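Local coordinates for citrate synthase (Thermotoga maritima, PDB 2P2W), which probably condenses oxaloacetate with acetyl-CoA and water to give citrate and free CoA, a step of the tricarboxylic acid cycle, at residues A[71-74]-A[75-79]. Residues are numbered along the deposited sequence; the frame is centred on the assembly and turned at random.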
loop_
_atom_site.group_PDB
_atom_site.type_symbol
_atom_site.label_atom_id
_atom_site.label_comp_id
_atom_site.label_asym_id
_atom_site.label_seq_id
_atom_site.Cartn_x
_atom_site.Cartn_y
_atom_site.Cartn_z
ATOM N N ARG A 71 -16.993 11.716 13.296
ATOM C CA ARG A 71 -15.851 11.404 14.159
ATOM C C ARG A 71 -15.913 10.129 14.994
ATOM O O ARG A 71 -14.923 9.759 15.630
ATOM C CB ARG A 71 -15.598 12.581 15.099
ATOM C CG ARG A 71 -15.302 13.877 14.380
ATOM C CD ARG A 71 -15.225 15.039 15.352
ATOM N NE ARG A 71 -15.016 16.298 14.647
ATOM C CZ ARG A 71 -15.137 17.496 15.205
ATOM N NH1 ARG A 71 -15.468 17.599 16.486
ATOM N NH2 ARG A 71 -14.934 18.589 14.478
ATOM N N GLU A 72 -17.052 9.448 14.996
ATOM C CA GLU A 72 -17.193 8.248 15.817
ATOM C C GLU A 72 -16.650 6.955 15.217
ATOM O O GLU A 72 -16.696 6.744 14.006
ATOM C CB GLU A 72 -18.668 8.022 16.176
ATOM C CG GLU A 72 -19.329 9.147 16.954
ATOM C CD GLU A 72 -18.645 9.426 18.278
ATOM O OE1 GLU A 72 -18.198 8.463 18.934
ATOM O OE2 GLU A 72 -18.557 10.608 18.665
ATOM N N LEU A 73 -16.139 6.094 16.094
ATOM C CA LEU A 73 -15.647 4.782 15.695
ATOM C C LEU A 73 -16.781 3.815 16.020
ATOM O O LEU A 73 -17.456 3.971 17.041
ATOM C CB LEU A 73 -14.404 4.388 16.499
ATOM C CG LEU A 73 -13.048 4.863 15.971
ATOM C CD1 LEU A 73 -11.941 4.355 16.885
ATOM C CD2 LEU A 73 -12.841 4.349 14.554
ATOM N N PRO A 74 -17.025 2.823 15.148
ATOM C CA PRO A 74 -18.094 1.852 15.397
ATOM C C PRO A 74 -17.864 1.154 16.736
ATOM O O PRO A 74 -16.724 1.023 17.183
ATOM C CB PRO A 74 -17.974 0.898 14.215
ATOM C CG PRO A 74 -17.496 1.799 13.115
ATOM C CD PRO A 74 -16.430 2.619 13.815
ATOM N N ALA A 75 -18.943 0.713 17.373
ATOM C CA ALA A 75 -18.840 0.041 18.664
ATOM C C ALA A 75 -17.902 -1.163 18.623
ATOM O O ALA A 75 -17.187 -1.433 19.588
ATOM C CB ALA A 75 -20.221 -0.396 19.134
ATOM N N GLU A 76 -17.906 -1.884 17.507
ATOM C CA GLU A 76 -17.059 -3.064 17.364
ATOM C C GLU A 76 -15.577 -2.698 17.349
ATOM O O GLU A 76 -14.741 -3.442 17.862
ATOM C CB GLU A 76 -17.419 -3.817 16.083
ATOM C CG GLU A 76 -17.018 -3.099 14.810
ATOM C CD GLU A 76 -17.854 -3.524 13.621
ATOM O OE1 GLU A 76 -18.641 -4.486 13.762
ATOM O OE2 GLU A 76 -17.729 -2.893 12.548
ATOM N N ALA A 77 -15.256 -1.551 16.758
ATOM C CA ALA A 77 -13.873 -1.096 16.692
ATOM C C ALA A 77 -13.370 -0.853 18.105
ATOM O O ALA A 77 -12.228 -1.168 18.436
ATOM C CB ALA A 77 -13.779 0.187 15.872
ATOM N N LEU A 78 -14.237 -0.297 18.942
ATOM C CA LEU A 78 -13.870 -0.014 20.317
ATOM C C LEU A 78 -13.546 -1.320 21.035
ATOM O O LEU A 78 -12.640 -1.378 21.864
ATOM C CB LEU A 78 -15.014 0.720 21.020
ATOM C CG LEU A 78 -14.571 1.748 22.060
ATOM C CD1 LEU A 78 -13.565 2.703 21.430
ATOM C CD2 LEU A 78 -15.781 2.511 22.584
ATOM N N GLY A 79 -14.284 -2.374 20.703
ATOM C CA GLY A 79 -14.039 -3.664 21.323
ATOM C C GLY A 79 -12.647 -4.173 20.996
ATOM O O GLY A 79 -11.950 -4.711 21.858
#
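Pro74 stands at the N-cap of helix 75-81, and its carbonyl oxygen is shared by two amides of the first turn. Leu78 N makes the first i+4 bond of the helix to Pro74 O, fairly straight at 154° but weak, with the two atoms 3.3 Å apart. Ala77 N adds an i+3 bond to the same oxygen; it approaches Pro74 O to 3.0 Å, but this bond is weak too because it is bent, with an N-H...O angle of 125°. The oxygen is thus gripped twice, loosely each time, and Gly79 N to Ala75 O, at 3.2 Å, is the next i+4 bond. Being a proline, the N-cap residue has no side-chain acceptor to offer the first-turn amides. The Glu76 side chain lies loosely alongside this ring: with CG between the backbone N and the carbonyl carbon (chi1 70°) and the chain extended beyond it, OE2 comes 4.1 Å from Pro74 CB, a van der Waals approach. A negative charge in the first turn would suit the positive end of the helix dipole. Ala77 CB lies 4.1 Å from Pro74 CD and 4.3 Å from Leu73 CB, and the Leu73 side chain also packs on Val121, Ile125 and Tyr128 of helix 110-133. Leu78 also touches Tyr128, and Glu76 meets Pro85 of the second subunit. Further back, Arg71 O is satisfied by Thr124 OG1 and Arg71 NH2 by Leu145 O. The whole is a proline N-cap opening a short surface helix in the largely helical citrate synthase fold, away from the predicted active-site residues.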